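Local coordinates for protein tyrocidine synthetase 3 (Brevibacillus brevis, PDB 2JGP) that builds part of the antibiotic tyrocidine as a nonribosomal peptide synthetase, this fragment pairing a peptidyl carrier domain with the condensation domain that probably forms the peptide bond, at residues V10-L15 and P68-L73; E128-R133 and L444-L449; P200-S205 and L216-H221. One frame throughout, in Å; residues are numbered along the deposited sequence.

Contact 1 belongs to the carrier domain, while contacts 2 and 3 share one mixed sheet of the condensation domain, about 46 and 41 Å away between centres. In that sheet contact 3 pairs the two strands of the hairpin 202-210/213-220, and strand 123-129 lies between the hairpin and strand 447-451, an edge strand, whose pairing is contact 2. Contacts 1 and 3 are buried; contact 2 is partly exposed. Chemistry follows position: contact 1 joins helices by aliphatic packing and a bridging water, without a direct hydrogen bond; contact 3 is a regular antiparallel pairing; contact 2 has two bridged pairs, the second at a glycine, then a weak bond, with a threonine hydroxyl adding another.

Contact 1. Residues V10-L15 and P68-L73; sequences VWEARL and PTIQEL
The backbones of 10-15 and 68-73 come closest at E12 and I70, whose CA atoms are 6.0 Å apart, where the first and last helices of the four-helix carrier-protein fold meet. No direct hydrogen bond crosses, and aliphatic side chains carry most of the contact. I70 suits the place because its branched CB serves two residues of helix 10-23 at once: with CG1 beside the backbone N (chi1 -70°), CG2 is anti to that N and lies 3.8 Å from E12 CG, while the other branch carries CD1 to L15 CB, also 3.8 Å away. L15 points toward helix 70-79, and its side chain crosses that of L73 at about a right angle, with L15 CD2 3.8 Å from L73 CD2 and L15 CD1 against L73 CB. M51 of helix 41-55 packs on L15, and helix 61-66 covers L73 through I63 and L64, so these leucines belong to the core of the bundle. The extended chain of E12 brings OE1 3.5 Å from Q71 CB, and water 1 donates both to E12 OE1 (2.7 Å) and to Q71 O (2.8 Å). R8 bridges E12 OE1 and Q71 OE1, giving the buried carboxylate a counter-charge. At the start of helix 70-79, T69 is the N-cap: OG1 accepts a weak bond from E72 N and donates to the anti lone pair of E72 OE2 at 2.6 Å.

Contact 2. Residues E128-R133 and L444-L449; sequences EGKLER and LPECTL
E128 and T448 form an antiparallel hydrogen-bonded pair and G129 and C447 the non-hydrogen-bonded pair beside it, their CA atoms only 4.1 Å apart; K130 and L131 continue the contact of 128-133 with 444-449 past the end of strand 123-129. This is one edge of a mixed sheet: strand 447-451, far along the chain, adds itself as an outermost strand, consistent with the crossover of the C-terminal half onto the N-terminal half in condensation domains. E128 N donates to T448 O in a nearly straight bond (3.0 Å, 176°). E128 O is gripped twice, by T448 N at 2.9 Å and by T448 OG1 at 3.1 Å. The two donors differ in direction: the hydroxyl lies in the carbonyl plane on a lone pair, the amide is tilted out of it. Threonine suits this place because OG1, set between its own backbone N and carbonyl carbon (chi1 58°), can turn back to the neighbouring strand. Lacking CB, G129 can take phi 153° without jamming against the carbonyl O before it, and leaves room for E446 O, 3.4 Å from its CA, and for C447 CA. Beyond it the pairing fades into a weak bond from K130 N to E446 O. The aliphatic parts of K130 and E446 run side by side near solvent, a fitting place for their charged ends. L131 is buried instead, against Y241 and L206. The small thiol of C447 lies against the backbone there, SG 3.4 Å from K130 N and 3.5 Å from L131 N.

Contact 3. Residues P200-S205 and L216-H221; sequences PLIRVS and LFTDMH
R203 and D219 sit opposite each other in the beta hairpin 202-210/213-220, an antiparallel hydrogen-bonded pair without a salt bridge: R203 NH1 and D219 OD2 stay 4.9 Å apart, and guanidinium and carboxylate planes are turned 85° to each other. Water 2 lies between the two groups, taking a bond from R203 NH1 at 3.1 Å. Each charge has other partners, P193 O and the ring of F194 for R203, N120 and the M121 amide for D219, whose CG is anti to its backbone N (chi1 -163°). The strands run antiparallel at 168°. R203 N and D219 O (2.9 Å) and S205 N and F217 O (2.8 Å) each belong to a reciprocal pair of backbone bonds. S205 and F217 share the face of R203 and D219; the compact serine fits beside the ring. On the other face, beta-branched I202, V204 and T218 suit extended strands: V204 CG1 touches L216 CD1 at 3.5 Å, and I202 CD1 meets M220 CE. L201, centre of an inverse gamma turn closed by a weak I202 N to P200 O bond, faces H221, first histidine of the condensation-domain HHxxxDG motif. H221 ND1 bonds to S223 and NE2 to D110, while its backbone N donates to L201 O at 3.2 Å.

Contact 1. Residues V10-L15 and P68-L73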
loop_
_atom_site.group_PDB
_atom_site.type_symbol
_atom_site.label_atom_id
_atom_site.label_comp_id
_atom_site.label_asym_id
_atom_site.label_seq_id
_atom_site.Cartn_x
_atom_site.Cartn_y
_atom_site.Cartn_z
ATOM N N VAL A 10 -2.014 6.265 12.230
ATOM C CA VAL A 10 -2.936 5.260 12.755
ATOM C C VAL A 10 -3.378 5.579 14.190
ATOM O O VAL A 10 -4.554 5.460 14.500
ATOM C CB VAL A 10 -2.342 3.816 12.634
ATOM C CG1 VAL A 10 -1.074 3.671 13.482
ATOM C CG2 VAL A 10 -3.368 2.777 13.023
ATOM N N TRP A 11 -2.460 6.008 15.056
ATOM C CA TRP A 11 -2.832 6.289 16.445
ATOM C C TRP A 11 -3.643 7.577 16.578
ATOM O O TRP A 11 -4.499 7.664 17.438
ATOM C CB TRP A 11 -1.616 6.274 17.385
ATOM C CG TRP A 11 -1.155 4.875 17.643
ATOM C CD1 TRP A 11 0.019 4.309 17.236
ATOM C CD2 TRP A 11 -1.887 3.842 18.315
ATOM N NE1 TRP A 11 0.074 2.991 17.632
ATOM C CE2 TRP A 11 -1.085 2.678 18.292
ATOM C CE3 TRP A 11 -3.142 3.785 18.936
ATOM C CZ2 TRP A 11 -1.490 1.483 18.875
ATOM C CZ3 TRP A 11 -3.543 2.596 19.514
ATOM C CH2 TRP A 11 -2.719 1.460 19.483
ATOM N N GLU A 12 -3.392 8.565 15.720
ATOM C CA GLU A 12 -4.237 9.764 15.704
ATOM C C GLU A 12 -5.668 9.407 15.297
ATOM O O GLU A 12 -6.635 9.889 15.904
ATOM C CB GLU A 12 -3.654 10.842 14.792
ATOM C CG GLU A 12 -2.471 11.568 15.411
ATOM C CD GLU A 12 -1.976 12.728 14.579
ATOM O OE1 GLU A 12 -0.980 13.367 15.001
ATOM O OE2 GLU A 12 -2.580 13.019 13.519
ATOM N N ALA A 13 -5.800 8.529 14.302
ATOM C CA ALA A 13 -7.114 8.054 13.855
ATOM C C ALA A 13 -7.832 7.264 14.952
ATOM O O ALA A 13 -8.988 7.531 15.247
ATOM C CB ALA A 13 -6.973 7.201 12.600
ATOM N N ARG A 14 -7.135 6.307 15.562
ATOM C CA ARG A 14 -7.722 5.473 16.607
ATOM C C ARG A 14 -8.189 6.304 17.799
ATOM O O ARG A 14 -9.306 6.149 18.279
ATOM C CB ARG A 14 -6.719 4.412 17.074
ATOM C CG ARG A 14 -6.484 3.319 16.050
ATOM C CD ARG A 14 -5.339 2.411 16.435
ATOM N NE ARG A 14 -5.267 1.277 15.516
ATOM C CZ ARG A 14 -4.180 0.539 15.307
ATOM N NH1 ARG A 14 -3.051 0.783 15.959
ATOM N NH2 ARG A 14 -4.226 -0.455 14.435
ATOM N N LEU A 15 -7.322 7.195 18.261
ATOM C CA LEU A 15 -7.637 8.048 19.396
ATOM C C LEU A 15 -8.802 8.979 19.111
ATOM O O LEU A 15 -9.709 9.104 19.936
ATOM C CB LEU A 15 -6.417 8.880 19.804
ATOM C CG LEU A 15 -5.370 8.141 20.637
ATOM C CD1 LEU A 15 -4.028 8.899 20.625
ATOM C CD2 LEU A 15 -5.871 7.941 22.069
ATOM N N PRO A 68 -2.493 16.256 26.596
ATOM C CA PRO A 68 -3.944 16.383 26.434
ATOM C C PRO A 68 -4.469 16.561 25.005
ATOM O O PRO A 68 -5.681 16.686 24.827
ATOM C CB PRO A 68 -4.265 17.620 27.270
ATOM C CG PRO A 68 -3.059 18.478 27.102
ATOM C CD PRO A 68 -1.891 17.523 27.052
ATOM N N THR A 69 -3.592 16.561 24.002
ATOM C CA THR A 69 -4.032 16.682 22.618
ATOM C C THR A 69 -3.815 15.372 21.869
ATOM O O THR A 69 -2.944 14.577 22.225
ATOM C CB THR A 69 -3.298 17.826 21.883
ATOM O OG1 THR A 69 -1.896 17.549 21.845
ATOM C CG2 THR A 69 -3.547 19.168 22.566
ATOM N N ILE A 70 -4.619 15.152 20.832
ATOM C CA ILE A 70 -4.528 13.942 20.023
ATOM C C ILE A 70 -3.100 13.700 19.518
ATOM O O ILE A 70 -2.594 12.579 19.592
ATOM C CB ILE A 70 -5.485 13.999 18.805
ATOM C CG1 ILE A 70 -6.946 13.891 19.248
ATOM C CG2 ILE A 70 -5.164 12.889 17.809
ATOM C CD1 ILE A 70 -7.323 12.537 19.835
ATOM N N GLN A 71 -2.448 14.740 19.001
ATOM C CA GLN A 71 -1.114 14.545 18.417
ATOM C C GLN A 71 -0.079 14.167 19.471
ATOM O O GLN A 71 0.781 13.330 19.219
ATOM C CB GLN A 71 -0.660 15.755 17.592
ATOM C CG GLN A 71 -0.479 17.046 18.362
ATOM C CD GLN A 71 -0.060 18.201 17.465
ATOM O OE1 GLN A 71 0.041 18.054 16.252
ATOM N NE2 GLN A 71 0.171 19.361 18.065
ATOM N N GLU A 72 -0.169 14.761 20.654
ATOM C CA GLU A 72 0.778 14.440 21.720
ATOM C C GLU A 72 0.580 13.025 22.239
ATOM O O GLU A 72 1.552 12.312 22.492
ATOM C CB GLU A 72 0.633 15.403 22.883
ATOM C CG GLU A 72 1.076 16.815 22.594
ATOM C CD GLU A 72 0.752 17.737 23.750
ATOM O OE1 GLU A 72 1.686 18.087 24.485
ATOM O OE2 GLU A 72 -0.437 18.077 23.941
ATOM N N LEU A 73 -0.678 12.638 22.425
ATOM C CA LEU A 73 -1.005 11.331 22.997
ATOM C C LEU A 73 -0.706 10.216 22.003
ATOM O O LEU A 73 -0.214 9.159 22.387
ATOM C CB LEU A 73 -2.473 11.298 23.433
ATOM C CG LEU A 73 -2.936 10.144 24.331
ATOM C CD1 LEU A 73 -2.150 10.096 25.636
ATOM C CD2 LEU A 73 -4.416 10.296 24.620
HETATM O O HOH W 1 1.037 12.465 16.579
#

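Contact 2. Residues E128-R133 and L444-L449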
loop_
_atom_site.group_PDB
_atom_site.type_symbol
_atom_site.label_atom_id
_atom_site.label_comp_id
_atom_site.label_asym_id
_atom_site.label_seq_id
_atom_site.Cartn_x
_atom_site.Cartn_y
_atom_site.Cartn_z
ATOM N N GLU A 128 23.764 6.101 -18.523
ATOM C CA GLU A 128 24.598 6.765 -19.515
ATOM C C GLU A 128 25.688 7.569 -18.815
ATOM O O GLU A 128 25.406 8.559 -18.138
ATOM C CB GLU A 128 23.743 7.668 -20.405
ATOM C CG GLU A 128 22.924 6.895 -21.429
ATOM C CD GLU A 128 21.715 7.664 -21.932
ATOM O OE1 GLU A 128 20.847 8.025 -21.106
ATOM O OE2 GLU A 128 21.623 7.889 -23.156
ATOM N N GLY A 129 26.931 7.124 -18.981
ATOM C CA GLY A 129 28.076 7.716 -18.297
ATOM C C GLY A 129 29.189 6.700 -18.129
ATOM O O GLY A 129 29.146 5.623 -18.722
ATOM N N LYS A 130 30.174 7.033 -17.299
ATOM C CA LYS A 130 31.390 6.224 -17.182
ATOM C C LYS A 130 31.104 4.825 -16.631
ATOM O O LYS A 130 31.333 3.830 -17.324
ATOM C CB LYS A 130 32.443 6.942 -16.327
ATOM C CG LYS A 130 32.851 8.324 -16.840
ATOM C CD LYS A 130 33.392 8.310 -18.275
ATOM C CE LYS A 130 34.717 7.566 -18.388
ATOM N NZ LYS A 130 35.336 7.741 -19.730
ATOM N N LEU A 131 30.606 4.771 -15.395
ATOM C CA LEU A 131 30.181 3.534 -14.712
ATOM C C LEU A 131 31.283 2.472 -14.560
ATOM O O LEU A 131 31.841 1.996 -15.549
ATOM C CB LEU A 131 28.950 2.920 -15.402
ATOM C CG LEU A 131 27.770 2.506 -14.507
ATOM C CD1 LEU A 131 26.974 1.375 -15.156
ATOM C CD2 LEU A 131 28.204 2.102 -13.100
ATOM N N GLU A 132 31.578 2.100 -13.315
ATOM C CA GLU A 132 32.548 1.045 -13.017
ATOM C C GLU A 132 31.819 -0.216 -12.583
ATOM O O GLU A 132 31.104 -0.203 -11.578
ATOM C CB GLU A 132 33.494 1.484 -11.904
ATOM C CG GLU A 132 34.334 2.703 -12.242
ATOM C CD GLU A 132 35.307 3.060 -11.137
ATOM O OE1 GLU A 132 35.541 4.268 -10.918
ATOM O OE2 GLU A 132 35.833 2.135 -10.480
ATOM N N ARG A 133 32.008 -1.304 -13.329
ATOM C CA ARG A 133 31.262 -2.535 -13.072
ATOM C C ARG A 133 31.551 -3.136 -11.692
ATOM O O ARG A 133 30.645 -3.674 -11.054
ATOM C CB ARG A 133 31.475 -3.575 -14.186
ATOM C CG ARG A 133 32.898 -4.105 -14.355
ATOM C CD ARG A 133 32.879 -5.561 -14.812
ATOM N NE ARG A 133 34.219 -6.106 -15.022
ATOM C CZ ARG A 133 34.957 -5.928 -16.118
ATOM N NH1 ARG A 133 34.505 -5.199 -17.139
ATOM N NH2 ARG A 133 36.168 -6.478 -16.192
ATOM N N LEU A 444 23.959 10.422 -11.010
ATOM C CA LEU A 444 25.166 10.035 -10.284
ATOM C C LEU A 444 26.262 11.059 -10.598
ATOM O O LEU A 444 26.085 11.889 -11.493
ATOM C CB LEU A 444 25.605 8.630 -10.710
ATOM C CG LEU A 444 25.233 7.485 -9.768
ATOM C CD1 LEU A 444 23.729 7.390 -9.606
ATOM C CD2 LEU A 444 25.804 6.171 -10.282
ATOM N N PRO A 445 27.391 11.018 -9.862
ATOM C CA PRO A 445 28.489 11.951 -10.146
ATOM C C PRO A 445 28.933 11.986 -11.614
ATOM O O PRO A 445 29.100 13.071 -12.176
ATOM C CB PRO A 445 29.634 11.440 -9.251
ATOM C CG PRO A 445 29.199 10.098 -8.752
ATOM C CD PRO A 445 27.713 10.147 -8.718
ATOM N N GLU A 446 29.110 10.814 -12.221
ATOM C CA GLU A 446 29.616 10.709 -13.592
ATOM C C GLU A 446 28.606 10.082 -14.562
ATOM O O GLU A 446 28.945 9.819 -15.717
ATOM C CB GLU A 446 30.909 9.882 -13.601
ATOM C CG GLU A 446 32.052 10.468 -12.765
ATOM C CD GLU A 446 32.859 11.533 -13.495
ATOM O OE1 GLU A 446 32.415 12.021 -14.556
ATOM O OE2 GLU A 446 33.952 11.883 -13.000
ATOM N N CYS A 447 27.375 9.853 -14.103
ATOM C CA CYS A 447 26.363 9.156 -14.906
ATOM C C CYS A 447 24.972 9.775 -14.789
ATOM O O CYS A 447 24.712 10.588 -13.901
ATOM C CB CYS A 447 26.291 7.682 -14.495
ATOM S SG CYS A 447 27.763 6.720 -14.883
ATOM N N THR A 448 24.090 9.372 -15.702
ATOM C CA THR A 448 22.686 9.775 -15.688
ATOM C C THR A 448 21.793 8.535 -15.763
ATOM O O THR A 448 21.973 7.683 -16.635
ATOM C CB THR A 448 22.354 10.705 -16.867
ATOM O OG1 THR A 448 22.652 10.044 -18.103
ATOM C CG2 THR A 448 23.161 11.991 -16.778
ATOM N N LEU A 449 20.829 8.448 -14.849
ATOM C CA LEU A 449 19.971 7.272 -14.722
ATOM C C LEU A 449 18.586 7.542 -15.306
ATOM O O LEU A 449 18.006 8.599 -15.069
ATOM C CB LEU A 449 19.836 6.886 -13.248
ATOM C CG LEU A 449 21.132 6.831 -12.433
ATOM C CD1 LEU A 449 20.837 6.428 -10.999
ATOM C CD2 LEU A 449 22.137 5.879 -13.065
#

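Contact 3. Residues P200-S205 and L216-H221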
loop_
_atom_site.group_PDB
_atom_site.type_symbol
_atom_site.label_atom_id
_atom_site.label_comp_id
_atom_site.label_asym_id
_atom_site.label_seq_id
_atom_site.Cartn_x
_atom_site.Cartn_y
_atom_site.Cartn_z
ATOM N N PRO A 200 21.061 -15.056 -1.777
ATOM C CA PRO A 200 20.126 -13.939 -1.798
ATOM C C PRO A 200 19.044 -14.089 -2.873
ATOM O O PRO A 200 19.320 -14.570 -3.981
ATOM C CB PRO A 200 21.029 -12.755 -2.125
ATOM C CG PRO A 200 22.063 -13.335 -3.017
ATOM C CD PRO A 200 22.286 -14.744 -2.538
ATOM N N LEU A 201 17.827 -13.670 -2.550
ATOM C CA LEU A 201 16.737 -13.662 -3.525
ATOM C C LEU A 201 16.730 -12.356 -4.327
ATOM O O LEU A 201 15.689 -11.728 -4.523
ATOM C CB LEU A 201 15.397 -13.895 -2.830
ATOM C CG LEU A 201 15.324 -15.271 -2.169
ATOM C CD1 LEU A 201 14.193 -15.339 -1.164
ATOM C CD2 LEU A 201 15.196 -16.367 -3.232
ATOM N N ILE A 202 17.914 -11.964 -4.786
ATOM C CA ILE A 202 18.072 -10.825 -5.674
ATOM C C ILE A 202 19.162 -11.196 -6.658
ATOM O O ILE A 202 20.140 -11.856 -6.289
ATOM C CB ILE A 202 18.421 -9.521 -4.906
ATOM C CG1 ILE A 202 18.540 -8.334 -5.874
ATOM C CG2 ILE A 202 19.710 -9.680 -4.106
ATOM C CD1 ILE A 202 18.501 -6.961 -5.198
ATOM N N ARG A 203 18.979 -10.801 -7.914
ATOM C CA ARG A 203 20.001 -11.019 -8.934
ATOM C C ARG A 203 20.133 -9.777 -9.800
ATOM O O ARG A 203 19.185 -8.997 -9.949
ATOM C CB ARG A 203 19.716 -12.270 -9.776
ATOM C CG ARG A 203 18.289 -12.431 -10.263
ATOM C CD ARG A 203 18.161 -13.644 -11.186
ATOM N NE ARG A 203 18.112 -14.919 -10.461
ATOM C CZ ARG A 203 17.067 -15.746 -10.412
ATOM N NH1 ARG A 203 15.942 -15.476 -11.055
ATOM N NH2 ARG A 203 17.149 -16.870 -9.713
ATOM N N VAL A 204 21.334 -9.583 -10.332
ATOM C CA VAL A 204 21.657 -8.371 -11.063
ATOM C C VAL A 204 22.475 -8.730 -12.299
ATOM O O VAL A 204 23.427 -9.507 -12.217
ATOM C CB VAL A 204 22.439 -7.385 -10.167
ATOM C CG1 VAL A 204 22.725 -6.071 -10.907
ATOM C CG2 VAL A 204 21.662 -7.112 -8.887
ATOM N N SER A 205 22.074 -8.177 -13.443
ATOM C CA SER A 205 22.857 -8.257 -14.669
ATOM C C SER A 205 23.176 -6.841 -15.141
ATOM O O SER A 205 22.282 -5.997 -15.234
ATOM C CB SER A 205 22.100 -9.017 -15.758
ATOM O OG SER A 205 21.935 -10.384 -15.417
ATOM N N LEU A 216 21.118 -1.742 -16.489
ATOM C CA LEU A 216 21.171 -2.492 -15.238
ATOM C C LEU A 216 19.865 -3.239 -15.053
ATOM O O LEU A 216 18.812 -2.630 -14.873
ATOM C CB LEU A 216 21.406 -1.556 -14.050
ATOM C CG LEU A 216 21.632 -2.210 -12.683
ATOM C CD1 LEU A 216 22.924 -3.031 -12.688
ATOM C CD2 LEU A 216 21.672 -1.150 -11.595
ATOM N N PHE A 217 19.937 -4.565 -15.095
ATOM C CA PHE A 217 18.777 -5.407 -14.843
ATOM C C PHE A 217 18.837 -5.937 -13.418
ATOM O O PHE A 217 19.832 -6.540 -13.022
ATOM C CB PHE A 217 18.738 -6.575 -15.831
ATOM C CG PHE A 217 17.716 -7.616 -15.482
ATOM C CD1 PHE A 217 16.408 -7.496 -15.923
ATOM C CD2 PHE A 217 18.063 -8.718 -14.697
ATOM C CE1 PHE A 217 15.452 -8.454 -15.584
ATOM C CE2 PHE A 217 17.113 -9.677 -14.361
ATOM C CZ PHE A 217 15.807 -9.543 -14.803
ATOM N N THR A 218 17.765 -5.724 -12.660
ATOM C CA THR A 218 17.674 -6.206 -11.286
ATOM C C THR A 218 16.359 -6.957 -11.113
ATOM O O THR A 218 15.328 -6.548 -11.644
ATOM C CB THR A 218 17.756 -5.042 -10.276
ATOM O OG1 THR A 218 18.973 -4.304 -10.481
ATOM C CG2 THR A 218 17.715 -5.564 -8.840
ATOM N N ASP A 219 16.402 -8.073 -10.395
ATOM C CA ASP A 219 15.192 -8.837 -10.100
ATOM C C ASP A 219 15.293 -9.372 -8.683
ATOM O O ASP A 219 16.389 -9.640 -8.188
ATOM C CB ASP A 219 15.011 -9.978 -11.099
ATOM C CG ASP A 219 13.592 -10.540 -11.118
ATOM O OD1 ASP A 219 12.736 -10.114 -10.311
ATOM O OD2 ASP A 219 13.333 -11.412 -11.971
ATOM N N MET A 220 14.145 -9.500 -8.029
ATOM C CA MET A 220 14.096 -10.036 -6.680
ATOM C C MET A 220 12.729 -10.628 -6.465
ATOM O O MET A 220 11.797 -10.347 -7.232
ATOM C CB MET A 220 14.407 -8.950 -5.634
ATOM C CG MET A 220 13.373 -7.837 -5.509
ATOM S SD MET A 220 13.982 -6.376 -4.616
ATOM C CE MET A 220 14.869 -5.524 -5.925
ATOM N N HIS A 221 12.614 -11.467 -5.441
ATOM C CA HIS A 221 11.377 -12.168 -5.188
ATOM C C HIS A 221 10.494 -11.347 -4.250
ATOM O O HIS A 221 10.980 -10.768 -3.285
ATOM C CB HIS A 221 11.649 -13.548 -4.602
ATOM C CG HIS A 221 10.460 -14.449 -4.646
ATOM N ND1 HIS A 221 9.519 -14.483 -3.641
ATOM C CD2 HIS A 221 10.033 -15.318 -5.593
ATOM C CE1 HIS A 221 8.575 -15.350 -3.954
ATOM N NE2 HIS A 221 8.863 -15.872 -5.133
HETATM O O HOH W 2 15.048 -13.061 -12.766
#